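Local coordinates for putative pachytene checkpoint protein 2 (PDB 4XGU) that binds and hydrolyses ATP as an AAA+ protein remodeler and probably plays a key role in chromosome recombination during meiosis, at residues S52-L55 and F56-D59; D142-L145 and K146-V149; N347-T351 and D352-Q356; K20-K23 and S24-Q27; P322-F325 and A326-S329. All coordinates share one frame; numbering follows the deposited sequence.

Interaction 1 (S52-L55 and F56-D59)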
loop_
_atom_site.group_PDB
_atom_site.type_symbol
_atom_site.label_atom_id
_atom_site.label_comp_id
_atom_site.label_asym_id
_atom_site.label_seq_id
_atom_site.Cartn_x
_atom_site.Cartn_y
_atom_site.Cartn_z
ATOM N N SER B 52 47.032 -3.627 42.694
ATOM C CA SER B 52 48.012 -3.539 43.767
ATOM C C SER B 52 49.396 -4.018 43.347
ATOM O O SER B 52 49.536 -4.891 42.487
ATOM C CB SER B 52 47.531 -4.344 44.978
ATOM O OG SER B 52 48.492 -4.334 46.021
ATOM N N VAL B 53 50.415 -3.431 43.964
ATOM C CA VAL B 53 51.787 -3.897 43.816
ATOM C C VAL B 53 52.127 -4.796 45.001
ATOM O O VAL B 53 52.262 -4.315 46.128
ATOM C CB VAL B 53 52.782 -2.719 43.746
ATOM C CG1 VAL B 53 54.216 -3.221 43.785
ATOM C CG2 VAL B 53 52.531 -1.889 42.497
ATOM N N GLU B 54 52.253 -6.098 44.759
ATOM C CA GLU B 54 52.455 -7.040 45.858
ATOM C C GLU B 54 53.936 -7.192 46.187
ATOM O O GLU B 54 54.775 -6.515 45.596
ATOM C CB GLU B 54 51.827 -8.401 45.522
ATOM C CG GLU B 54 50.414 -8.306 44.915
ATOM C CD GLU B 54 49.370 -7.877 45.930
ATOM O OE1 GLU B 54 49.697 -7.812 47.140
ATOM O OE2 GLU B 54 48.194 -7.621 45.543
ATOM N N LEU B 55 54.252 -8.059 47.144
ATOM C CA LEU B 55 55.637 -8.269 47.547
ATOM C C LEU B 55 56.498 -8.730 46.378
ATOM O O LEU B 55 56.014 -9.406 45.472
ATOM C CB LEU B 55 55.719 -9.287 48.681
ATOM C CG LEU B 55 55.172 -8.814 50.025
ATOM C CD1 LEU B 55 54.967 -9.990 50.956
ATOM C CD2 LEU B 55 56.119 -7.806 50.639
ATOM N N PHE B 56 57.769 -8.336 46.407
ATOM C CA PHE B 56 58.757 -8.709 45.393
ATOM C C PHE B 56 58.476 -8.076 44.031
ATOM O O PHE B 56 59.109 -8.429 43.035
ATOM C CB PHE B 56 58.841 -10.236 45.262
ATOM C CG PHE B 56 59.265 -10.927 46.530
ATOM C CD1 PHE B 56 60.605 -11.024 46.866
ATOM C CD2 PHE B 56 58.325 -11.474 47.389
ATOM C CE1 PHE B 56 61.007 -11.654 48.040
ATOM C CE2 PHE B 56 58.715 -12.107 48.560
ATOM C CZ PHE B 56 60.060 -12.195 48.887
ATOM N N GLN B 57 57.547 -7.127 43.993
ATOM C CA GLN B 57 57.213 -6.431 42.755
ATOM C C GLN B 57 57.533 -4.942 42.836
ATOM O O GLN B 57 57.326 -4.204 41.874
ATOM C CB GLN B 57 55.734 -6.620 42.417
ATOM C CG GLN B 57 55.361 -8.029 42.006
ATOM C CD GLN B 57 53.918 -8.137 41.567
ATOM O OE1 GLN B 57 53.527 -9.102 40.910
ATOM N NE2 GLN B 57 53.113 -7.143 41.930
ATOM N N GLY B 58 58.029 -4.498 43.985
ATOM C CA GLY B 58 58.404 -3.105 44.149
ATOM C C GLY B 58 57.954 -2.496 45.460
ATOM O O GLY B 58 57.263 -3.137 46.250
ATOM N N ASP B 59 58.352 -1.246 45.685
ATOM C CA ASP B 59 58.011 -0.529 46.910
ATOM C C ASP B 59 56.500 -0.477 47.091
ATOM O O ASP B 59 55.774 -0.058 46.191
ATOM C CB ASP B 59 58.594 0.888 46.876
ATOM C CG ASP B 59 58.659 1.533 48.252
ATOM O OD1 ASP B 59 57.855 1.168 49.135
ATOM O OD2 ASP B 59 59.523 2.413 48.449
#
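Glu54 and Gln57 are the ends of a type II beta turn, closed by a hydrogen bond from Gln57 N to Glu54 O of 3.3 Å with an N-H...O angle of 139°. Leu55 and Phe56 form its corners. Phe56 has a positive phi of 68°, as the third position of such a turn requires. The two corner side chains lie against each other at their roots: Leu55 CB is 3.6 Å from Phe56 CD2, the near ortho carbon of the ring. Val53 packs against the chain as it leaves the turn. Its CG1 stands anti to the backbone N (chi1 172°), which brings this methyl 3.8 Å from Gln57 O and 4.0 Å from Gln57 CB. Glu54 and Gln57 run side by side in the same direction, with carboxylate and amide planes inclined to each other. A weak hydrogen bond of 3.3 Å joins Ser52 OG to Glu54 OE2. The loop is tied further along the chain by hydrogen bonds from Val53 N to Asn63 OD1 and from Ser61 N to Asp59 OD1. This is a surface beta turn in the loop between helix 30-41 and strand 68-72 of the Pch2 N-terminal domain.

Interaction 2 (D142-L145 and K146-V149)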
loop_
_atom_site.group_PDB
_atom_site.type_symbol
_atom_site.label_atom_id
_atom_site.label_comp_id
_atom_site.label_asym_id
_atom_site.label_seq_id
_atom_site.Cartn_x
_atom_site.Cartn_y
_atom_site.Cartn_z
ATOM N N ASP B 142 36.896 -13.849 20.914
ATOM C CA ASP B 142 37.944 -14.732 20.415
ATOM C C ASP B 142 38.504 -14.234 19.084
ATOM O O ASP B 142 39.400 -14.846 18.503
ATOM C CB ASP B 142 37.396 -16.156 20.267
ATOM C CG ASP B 142 38.472 -17.168 19.927
ATOM O OD1 ASP B 142 39.636 -16.964 20.335
ATOM O OD2 ASP B 142 38.150 -18.168 19.250
ATOM N N SER B 143 37.986 -13.106 18.611
ATOM C CA SER B 143 38.297 -12.645 17.263
ATOM C C SER B 143 39.168 -11.396 17.226
ATOM O O SER B 143 39.311 -10.774 16.171
ATOM C CB SER B 143 37.000 -12.377 16.498
ATOM O OG SER B 143 36.201 -11.428 17.181
ATOM N N ASN B 144 39.743 -11.032 18.368
ATOM C CA ASN B 144 40.505 -9.789 18.493
ATOM C C ASN B 144 39.649 -8.576 18.123
ATOM O O ASN B 144 40.161 -7.533 17.718
ATOM C CB ASN B 144 41.770 -9.839 17.629
ATOM C CG ASN B 144 42.888 -8.972 18.180
ATOM O OD1 ASN B 144 43.382 -8.070 17.505
ATOM N ND2 ASN B 144 43.287 -9.240 19.420
ATOM N N LEU B 145 38.338 -8.734 18.282
ATOM C CA LEU B 145 37.352 -7.707 17.962
ATOM C C LEU B 145 37.543 -6.435 18.776
ATOM O O LEU B 145 37.402 -5.330 18.254
ATOM C CB LEU B 145 35.942 -8.258 18.192
ATOM C CG LEU B 145 34.803 -7.254 18.398
ATOM C CD1 LEU B 145 34.470 -6.530 17.105
ATOM C CD2 LEU B 145 33.571 -7.942 18.967
ATOM N N LYS B 146 37.850 -6.601 20.059
ATOM C CA LYS B 146 38.019 -5.469 20.964
ATOM C C LYS B 146 39.150 -4.569 20.493
ATOM O O LYS B 146 39.011 -3.346 20.478
ATOM C CB LYS B 146 38.280 -5.952 22.393
ATOM C CG LYS B 146 37.104 -6.695 23.017
ATOM C CD LYS B 146 37.496 -7.396 24.314
ATOM C CE LYS B 146 37.965 -6.406 25.365
ATOM N NZ LYS B 146 38.442 -7.095 26.603
ATOM N N ASN B 147 40.263 -5.175 20.095
ATOM C CA ASN B 147 41.400 -4.407 19.605
ATOM C C ASN B 147 41.074 -3.655 18.324
ATOM O O ASN B 147 41.490 -2.509 18.152
ATOM C CB ASN B 147 42.607 -5.318 19.376
ATOM C CG ASN B 147 43.433 -5.514 20.631
ATOM O OD1 ASN B 147 43.464 -4.652 21.511
ATOM N ND2 ASN B 147 44.115 -6.651 20.719
ATOM N N GLU B 148 40.327 -4.296 17.430
ATOM C CA GLU B 148 40.023 -3.704 16.130
ATOM C C GLU B 148 39.149 -2.463 16.270
ATOM O O GLU B 148 39.430 -1.426 15.672
ATOM C CB GLU B 148 39.339 -4.727 15.220
ATOM C CG GLU B 148 40.186 -5.952 14.921
ATOM C CD GLU B 148 39.468 -6.960 14.042
ATOM O OE1 GLU B 148 39.939 -8.114 13.952
ATOM O OE2 GLU B 148 38.434 -6.599 13.442
ATOM N N VAL B 149 38.091 -2.579 17.065
ATOM C CA VAL B 149 37.181 -1.464 17.304
ATOM C C VAL B 149 37.881 -0.329 18.048
ATOM O O VAL B 149 37.773 0.838 17.664
ATOM C CB VAL B 149 35.949 -1.913 18.107
ATOM C CG1 VAL B 149 35.117 -0.712 18.524
ATOM C CG2 VAL B 149 35.116 -2.889 17.292
#
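Asn144 and Leu145 start helix 145-161, close to the bound ADP, and meet Asn147, Glu148 and Val149 in its first turn. Asn144 is the N-cap residue. Its side chain makes no capping bond, and the chain enters the helix through it with a positive phi of 57°. Its carbonyl begins the helical bonding: Glu148 N donates to Asn144 O over 3.3 Å, in the carbonyl plane. The next bond, from Val149 N to Leu145 O, is 3.1 Å long and nearly straight at 173°. The side chains of Asn144 and Asn147 cross obliquely, with their amide planes 66° apart. Glu148 leans back over the start of the helix, and its CG lies 3.2 Å from Asn144 O. Its carboxylate goes on to a salt bridge from OE2 to Lys317. Lys146 points elsewhere. Its NZ forms a salt bridge with Asp78 OD2 and hydrogen bonds with the carbonyl oxygens of Trp136 and Leu139, and there is a cation-pi contact to Trp136. The Lys146 side chain is about 7 Å from ADP, and that of Leu145 about 7 Å from the side chain of Thr183, a predicted ATP-binding residue. Leu145 and Val149 pack towards helix 185-199, on Leu188 and Leu192. These two side chains run side by side in the same direction, and Leu145 CD1 touches Val149 CG2 at 3.7 Å.

Interaction 3 (N347-T351 and D352-Q356)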
loop_
_atom_site.group_PDB
_atom_site.type_symbol
_atom_site.label_atom_id
_atom_site.label_comp_id
_atom_site.label_asym_id
_atom_site.label_seq_id
_atom_site.Cartn_x
_atom_site.Cartn_y
_atom_site.Cartn_z
ATOM N N ASN B 347 39.260 -26.989 48.800
ATOM C CA ASN B 347 40.642 -27.144 49.230
ATOM C C ASN B 347 41.234 -28.485 48.800
ATOM O O ASN B 347 42.442 -28.694 48.900
ATOM C CB ASN B 347 40.750 -26.985 50.747
ATOM C CG ASN B 347 40.740 -25.533 51.180
ATOM O OD1 ASN B 347 39.882 -25.108 51.952
ATOM N ND2 ASN B 347 41.700 -24.761 50.679
ATOM N N GLU B 348 40.382 -29.387 48.321
ATOM C CA GLU B 348 40.838 -30.690 47.843
ATOM C C GLU B 348 41.665 -30.552 46.568
ATOM O O GLU B 348 42.628 -31.287 46.356
ATOM C CB GLU B 348 39.647 -31.619 47.590
ATOM C CG GLU B 348 38.846 -31.981 48.829
ATOM C CD GLU B 348 37.627 -32.827 48.502
ATOM O OE1 GLU B 348 37.284 -32.931 47.307
ATOM O OE2 GLU B 348 37.016 -33.388 49.437
ATOM N N VAL B 349 41.277 -29.603 45.722
ATOM C CA VAL B 349 41.946 -29.382 44.444
ATOM C C VAL B 349 42.735 -28.068 44.476
ATOM O O VAL B 349 42.241 -27.048 44.960
ATOM C CB VAL B 349 40.922 -29.381 43.278
ATOM C CG1 VAL B 349 39.823 -28.361 43.522
ATOM C CG2 VAL B 349 41.602 -29.123 41.951
ATOM N N HIS B 350 43.969 -28.099 43.977
ATOM C CA HIS B 350 44.856 -26.943 44.061
ATOM C C HIS B 350 44.810 -26.075 42.800
ATOM O O HIS B 350 44.260 -26.482 41.777
ATOM C CB HIS B 350 46.294 -27.393 44.336
ATOM C CG HIS B 350 47.071 -26.441 45.195
ATOM N ND1 HIS B 350 48.439 -26.299 45.097
ATOM C CD2 HIS B 350 46.670 -25.591 46.168
ATOM C CE1 HIS B 350 48.844 -25.396 45.970
ATOM N NE2 HIS B 350 47.798 -24.950 46.634
ATOM N N THR B 351 45.402 -24.884 42.890
ATOM C CA THR B 351 45.314 -23.863 41.846
ATOM C C THR B 351 45.765 -24.354 40.472
ATOM O O THR B 351 45.148 -24.028 39.459
ATOM C CB THR B 351 46.147 -22.621 42.212
ATOM O OG1 THR B 351 47.533 -22.888 41.973
ATOM C CG2 THR B 351 45.943 -22.256 43.681
ATOM N N ASP B 352 46.841 -25.135 40.437
ATOM C CA ASP B 352 47.340 -25.683 39.179
ATOM C C ASP B 352 46.320 -26.629 38.553
ATOM O O ASP B 352 46.172 -26.692 37.329
ATOM C CB ASP B 352 48.669 -26.415 39.393
ATOM C CG ASP B 352 49.793 -25.481 39.786
ATOM O OD1 ASP B 352 49.676 -24.264 39.522
ATOM O OD2 ASP B 352 50.796 -25.963 40.358
ATOM N N TYR B 353 45.617 -27.360 39.410
ATOM C CA TYR B 353 44.638 -28.349 38.978
ATOM C C TYR B 353 43.307 -27.673 38.618
ATOM O O TYR B 353 42.534 -28.190 37.808
ATOM C CB TYR B 353 44.453 -29.397 40.081
ATOM C CG TYR B 353 43.951 -30.757 39.633
ATOM C CD1 TYR B 353 43.455 -30.962 38.352
ATOM C CD2 TYR B 353 43.972 -31.838 40.506
ATOM C CE1 TYR B 353 42.994 -32.204 37.953
ATOM C CE2 TYR B 353 43.516 -33.082 40.117
ATOM C CZ TYR B 353 43.028 -33.260 38.839
ATOM O OH TYR B 353 42.574 -34.498 38.449
ATOM N N TRP B 354 43.052 -26.512 39.220
ATOM C CA TRP B 354 41.907 -25.677 38.850
ATOM C C TRP B 354 41.958 -25.343 37.359
ATOM O O TRP B 354 43.045 -25.261 36.781
ATOM C CB TRP B 354 41.885 -24.384 39.677
ATOM C CG TRP B 354 41.205 -24.493 41.022
ATOM C CD1 TRP B 354 41.514 -25.355 42.033
ATOM C CD2 TRP B 354 40.125 -23.682 41.496
ATOM N NE1 TRP B 354 40.681 -25.144 43.107
ATOM C CE2 TRP B 354 39.820 -24.122 42.808
ATOM C CE3 TRP B 354 39.375 -22.638 40.953
ATOM C CZ2 TRP B 354 38.802 -23.552 43.568
ATOM C CZ3 TRP B 354 38.366 -22.072 41.709
ATOM C CH2 TRP B 354 38.089 -22.531 43.005
ATOM N N PRO B 355 40.785 -25.157 36.730
ATOM C CA PRO B 355 40.739 -24.802 35.307
ATOM C C PRO B 355 41.497 -23.514 35.004
ATOM O O PRO B 355 41.306 -22.501 35.679
ATOM C CB PRO B 355 39.238 -24.638 35.028
ATOM C CG PRO B 355 38.604 -24.479 36.373
ATOM C CD PRO B 355 39.436 -25.300 37.299
ATOM N N GLN B 356 42.359 -23.570 33.995
ATOM C CA GLN B 356 43.207 -22.444 33.631
ATOM C C GLN B 356 42.776 -21.861 32.292
ATOM O O GLN B 356 41.818 -22.334 31.682
ATOM C CB GLN B 356 44.672 -22.881 33.561
ATOM C CG GLN B 356 45.115 -23.750 34.722
ATOM C CD GLN B 356 45.282 -22.964 36.006
ATOM O OE1 GLN B 356 45.677 -21.797 35.986
ATOM N NE2 GLN B 356 44.981 -23.600 37.134
#
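Two apolar contacts fix Val349 between the aromatic residues. Its CG2 meets Tyr353 CB at 3.4 Å, while CG1 lies 3.8 Å from Trp354 CD1 at the pyrrole side of the indole. Val349 crosses both side chains at about a right angle. Its chi1 of 55° sets CG1 between the backbone N and the carbonyl carbon, and thereby sends one methyl to each aromatic. The hydrogen bonds come next. Trp354 N donates to His350 O over 2.8 Å, and Tyr353 N adds a weak bond to the same oxygen. The indole bonds too: Trp354 NE1 reaches Val349 O at 3.1 Å, a weak bond bent to 134°, with the oxygen at the ring edge near its plane. The amide of Gln356 folds back on its own segment. As modelled, NE2 donates to Trp354 O over 2.6 Å, but its very short approach to Thr351 O makes the exact placing of this amide doubtful. Beyond the segments, Trp354 rests on Met336 and Ala339 of helix 324-340 and on Leu405. The bond from Trp354 N to His350 O, with helical angles at the three residues between, makes a single alpha turn in the loop joining lid helices 324-340 and 367-378.

Interaction 4 (K20-K23 and S24-Q27)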
loop_
_atom_site.group_PDB
_atom_site.type_symbol
_atom_site.label_atom_id
_atom_site.label_comp_id
_atom_site.label_asym_id
_atom_site.label_seq_id
_atom_site.Cartn_x
_atom_site.Cartn_y
_atom_site.Cartn_z
ATOM N N LYS B 20 40.314 12.159 46.864
ATOM C CA LYS B 20 41.053 12.967 47.832
ATOM C C LYS B 20 42.420 13.372 47.293
ATOM O O LYS B 20 43.001 14.356 47.747
ATOM C CB LYS B 20 41.210 12.220 49.161
ATOM C CG LYS B 20 39.939 12.202 50.010
ATOM C CD LYS B 20 40.244 12.283 51.500
ATOM C CE LYS B 20 40.176 10.919 52.164
ATOM N NZ LYS B 20 40.564 10.985 53.604
ATOM N N PHE B 21 42.930 12.608 46.331
ATOM C CA PHE B 21 44.144 12.991 45.625
ATOM C C PHE B 21 43.859 14.241 44.795
ATOM O O PHE B 21 43.012 14.214 43.900
ATOM C CB PHE B 21 44.641 11.852 44.729
ATOM C CG PHE B 21 46.101 11.946 44.366
ATOM C CD1 PHE B 21 46.575 12.993 43.585
ATOM C CD2 PHE B 21 46.995 10.976 44.793
ATOM C CE1 PHE B 21 47.910 13.076 43.251
ATOM C CE2 PHE B 21 48.331 11.054 44.462
ATOM C CZ PHE B 21 48.790 12.106 43.691
ATOM N N PRO B 22 44.564 15.346 45.095
ATOM C CA PRO B 22 44.409 16.598 44.347
ATOM C C PRO B 22 45.015 16.511 42.950
ATOM O O PRO B 22 46.167 16.104 42.808
ATOM C CB PRO B 22 45.162 17.615 45.206
ATOM C CG PRO B 22 46.193 16.811 45.911
ATOM C CD PRO B 22 45.572 15.462 46.164
ATOM N N LYS B 23 44.246 16.892 41.934
ATOM C CA LYS B 23 44.696 16.779 40.551
ATOM C C LYS B 23 45.835 17.751 40.252
ATOM O O LYS B 23 46.631 17.525 39.339
ATOM C CB LYS B 23 43.535 17.021 39.583
ATOM C CG LYS B 23 43.843 16.616 38.149
ATOM C CD LYS B 23 43.140 17.518 37.146
ATOM C CE LYS B 23 41.628 17.398 37.239
ATOM N NZ LYS B 23 40.951 18.177 36.161
ATOM N N SER B 24 45.913 18.826 41.027
ATOM C CA SER B 24 46.938 19.844 40.827
ATOM C C SER B 24 48.345 19.299 41.073
ATOM O O SER B 24 49.299 19.687 40.398
ATOM C CB SER B 24 46.677 21.041 41.739
ATOM O OG SER B 24 46.623 20.639 43.097
ATOM N N THR B 25 48.463 18.395 42.040
ATOM C CA THR B 25 49.757 17.844 42.426
ATOM C C THR B 25 50.205 16.702 41.518
ATOM O O THR B 25 51.357 16.266 41.583
ATOM C CB THR B 25 49.731 17.326 43.876
ATOM O OG1 THR B 25 48.799 16.241 43.982
ATOM C CG2 THR B 25 49.323 18.434 44.828
ATOM N N VAL B 26 49.293 16.216 40.682
ATOM C CA VAL B 26 49.574 15.081 39.809
ATOM C C VAL B 26 50.742 15.364 38.872
ATOM O O VAL B 26 51.672 14.562 38.766
ATOM C CB VAL B 26 48.340 14.697 38.971
ATOM C CG1 VAL B 26 48.713 13.670 37.913
ATOM C CG2 VAL B 26 47.231 14.171 39.871
ATOM N N GLN B 27 50.698 16.510 38.201
ATOM C CA GLN B 27 51.765 16.899 37.284
ATOM C C GLN B 27 53.082 17.097 38.022
ATOM O O GLN B 27 54.156 16.901 37.458
ATOM C CB GLN B 27 51.387 18.176 36.531
ATOM C CG GLN B 27 50.402 17.951 35.394
ATOM C CD GLN B 27 51.004 17.146 34.257
ATOM O OE1 GLN B 27 52.159 17.350 33.881
ATOM N NE2 GLN B 27 50.225 16.220 33.708
#
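Ser24 touches Pro22 lightly, its OG lying 4.0 Å from Pro22 CB. It shares the middle of a turn with Lys23, and both have helical backbone angles. Thr25 follows and makes the main polar contact. Its OG1 donates to Pro22 O over 2.9 Å, from a position tilted 23° out of the carbonyl plane. With chi1 at 63° the hydroxyl sits between the backbone N and the carbonyl carbon, and from there it reaches Pro22 O. Thr25 N adds a weak bond of 3.3 Å to the same oxygen, so one residue grips Pro22 O twice. The methyl CG2 of Thr25 rests 3.7 Å from Pro22 CG on the proline ring. The bond from Thr25 N to Pro22 O closes a beta turn from Pro22 to Thr25, in the surface loop that leads from strand 12-16 to helix 30-41 of the Pch2 N-terminal domain. Val26 comes next and closes a second, overlapping turn. Its N donates to Lys23 O over 3.3 Å, well above the carbonyl plane, 71° out of it. The same residue gives the contact its apolar part: Val26 CG2 meets Phe21 CE1 at 3.6 Å, and the two side chains cross at about a right angle. This ring carbon also approaches Thr25, with Phe21 CE1 3.4 Å from OG1. Beyond the segments Phe21 packs on Arg29, Val26 packs on Ile17, and Lys99 NZ is hydrogen-bonded to Phe21 O.

Interaction 5 (P322-F325 and A326-S329)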
loop_
_atom_site.group_PDB
_atom_site.type_symbol
_atom_site.label_atom_id
_atom_site.label_comp_id
_atom_site.label_asym_id
_atom_site.label_seq_id
_atom_site.Cartn_x
_atom_site.Cartn_y
_atom_site.Cartn_z
ATOM N N PRO B 322 29.256 -16.081 21.020
ATOM C CA PRO B 322 30.595 -16.565 21.372
ATOM C C PRO B 322 30.866 -17.979 20.866
ATOM O O PRO B 322 29.969 -18.820 20.881
ATOM C CB PRO B 322 30.590 -16.526 22.904
ATOM C CG PRO B 322 29.148 -16.587 23.284
ATOM C CD PRO B 322 28.430 -15.828 22.213
ATOM N N SER B 323 32.091 -18.225 20.412
ATOM C CA SER B 323 32.495 -19.550 19.954
ATOM C C SER B 323 32.783 -20.471 21.135
ATOM O O SER B 323 32.657 -20.064 22.291
ATOM C CB SER B 323 33.726 -19.452 19.051
ATOM O OG SER B 323 34.783 -18.769 19.704
ATOM N N ASP B 324 33.175 -21.709 20.842
ATOM C CA ASP B 324 33.433 -22.703 21.883
ATOM C C ASP B 324 34.542 -22.268 22.839
ATOM O O ASP B 324 34.451 -22.492 24.046
ATOM C CB ASP B 324 33.787 -24.052 21.254
ATOM C CG ASP B 324 32.625 -24.666 20.502
ATOM O OD1 ASP B 324 31.862 -23.909 19.867
ATOM O OD2 ASP B 324 32.472 -25.906 20.549
ATOM N N PHE B 325 35.584 -21.648 22.297
ATOM C CA PHE B 325 36.677 -21.136 23.117
ATOM C C PHE B 325 36.215 -19.970 23.985
ATOM O O PHE B 325 36.612 -19.852 25.143
ATOM C CB PHE B 325 37.853 -20.701 22.242
ATOM C CG PHE B 325 38.880 -19.875 22.969
ATOM C CD1 PHE B 325 39.904 -20.481 23.670
ATOM C CD2 PHE B 325 38.822 -18.488 22.945
ATOM C CE1 PHE B 325 40.847 -19.723 24.337
ATOM C CE2 PHE B 325 39.763 -17.726 23.611
ATOM C CZ PHE B 325 40.776 -18.344 24.307
ATOM N N ALA B 326 35.389 -19.102 23.412
ATOM C CA ALA B 326 34.895 -17.936 24.131
ATOM C C ALA B 326 33.920 -18.348 25.230
ATOM O O ALA B 326 33.921 -17.770 26.319
ATOM C CB ALA B 326 34.236 -16.961 23.173
ATOM N N ARG B 327 33.093 -19.349 24.939
ATOM C CA ARG B 327 32.142 -19.861 25.921
ATOM C C ARG B 327 32.863 -20.371 27.161
ATOM O O ARG B 327 32.454 -20.082 28.285
ATOM C CB ARG B 327 31.283 -20.975 25.321
ATOM C CG ARG B 327 30.087 -20.489 24.522
ATOM C CD ARG B 327 29.374 -21.653 23.851
ATOM N NE ARG B 327 30.038 -22.079 22.620
ATOM C CZ ARG B 327 29.561 -21.853 21.400
ATOM N NH1 ARG B 327 28.407 -21.215 21.247
ATOM N NH2 ARG B 327 30.230 -22.269 20.332
ATOM N N TYR B 328 33.939 -21.123 26.949
ATOM C CA TYR B 328 34.749 -21.632 28.050
ATOM C C TYR B 328 35.283 -20.483 28.897
ATOM O O TYR B 328 35.250 -20.534 30.127
ATOM C CB TYR B 328 35.913 -22.486 27.526
ATOM C CG TYR B 328 36.938 -22.842 28.583
ATOM C CD1 TYR B 328 37.993 -21.985 28.873
ATOM C CD2 TYR B 328 36.852 -24.037 29.288
ATOM C CE1 TYR B 328 38.922 -22.299 29.843
ATOM C CE2 TYR B 328 37.785 -24.363 30.256
ATOM C CZ TYR B 328 38.816 -23.490 30.529
ATOM O OH TYR B 328 39.744 -23.806 31.492
ATOM N N SER B 329 35.786 -19.456 28.220
ATOM C CA SER B 329 36.381 -18.303 28.882
ATOM C C SER B 329 35.391 -17.625 29.821
ATOM O O SER B 329 35.754 -17.195 30.915
ATOM C CB SER B 329 36.887 -17.300 27.844
ATOM O OG SER B 329 37.745 -17.926 26.907
#
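Arg327 has CG beside its backbone N (chi1 -83°) and bends at chi3 (-80°), which folds its guanidinium back over the start of helix 324-340 to meet Asp324. This helix opens the lid domain, and the Pro322 side chain is about 6 Å from the bound ADP. The Asp324 and Arg327 side chains lie alongside, pointing the same way, with carboxylate and guanidinium planes 77° apart. Asp324 OD1 comes to the guanidinium edge in a salt bridge with NH2. The modelled separation is very short and its exact value doubtful. One guanidinium face lies over the backbone carbonyl of Pro322, whose C is 4.0 Å from the plane. Pro322 also touches the first turn of the helix, CB to Ala326 CB at 3.7 Å. Ser323 is the N-cap residue, and Arg327 N donates to Ser323 O over 2.8 Å. Further on, Phe325 O accepts two bonds from one residue: Ser329 OG at 2.8 Å and Ser329 N at 3.2 Å, from opposite faces of its plane. Asp324 has a second, long and weak ion pair with Arg380. A carboxylate in the first turn of a helix probably gains from the helix dipole, and its bridge to Arg327 would balance its charge locally.

How the interactions relate
Along the chain the order is interaction 4, 1, 2, 5, 3. Interactions 4 and 1 lie in the Pch2 N-terminal domain, in the loops before and after helix 30-41, with centres about 23 Å apart. Interaction 2, at the start of helix 145-161, and interaction 5, at the start of helix 324-340, come close to ADP. Their centres are about 14 Å apart, and they touch through Asp142, which packs on Phe325 and makes a weak hydrogen bond with Ser323 OG. Interactions 5 and 3 belong to the lid: Tyr328 OH makes a probable hydrogen bond of 2.5 Å with Gln356 O. The start of the lid thus touches the loop before helix 145-161, near the nucleotide, whereas interactions 1 and 4 touch none of the others.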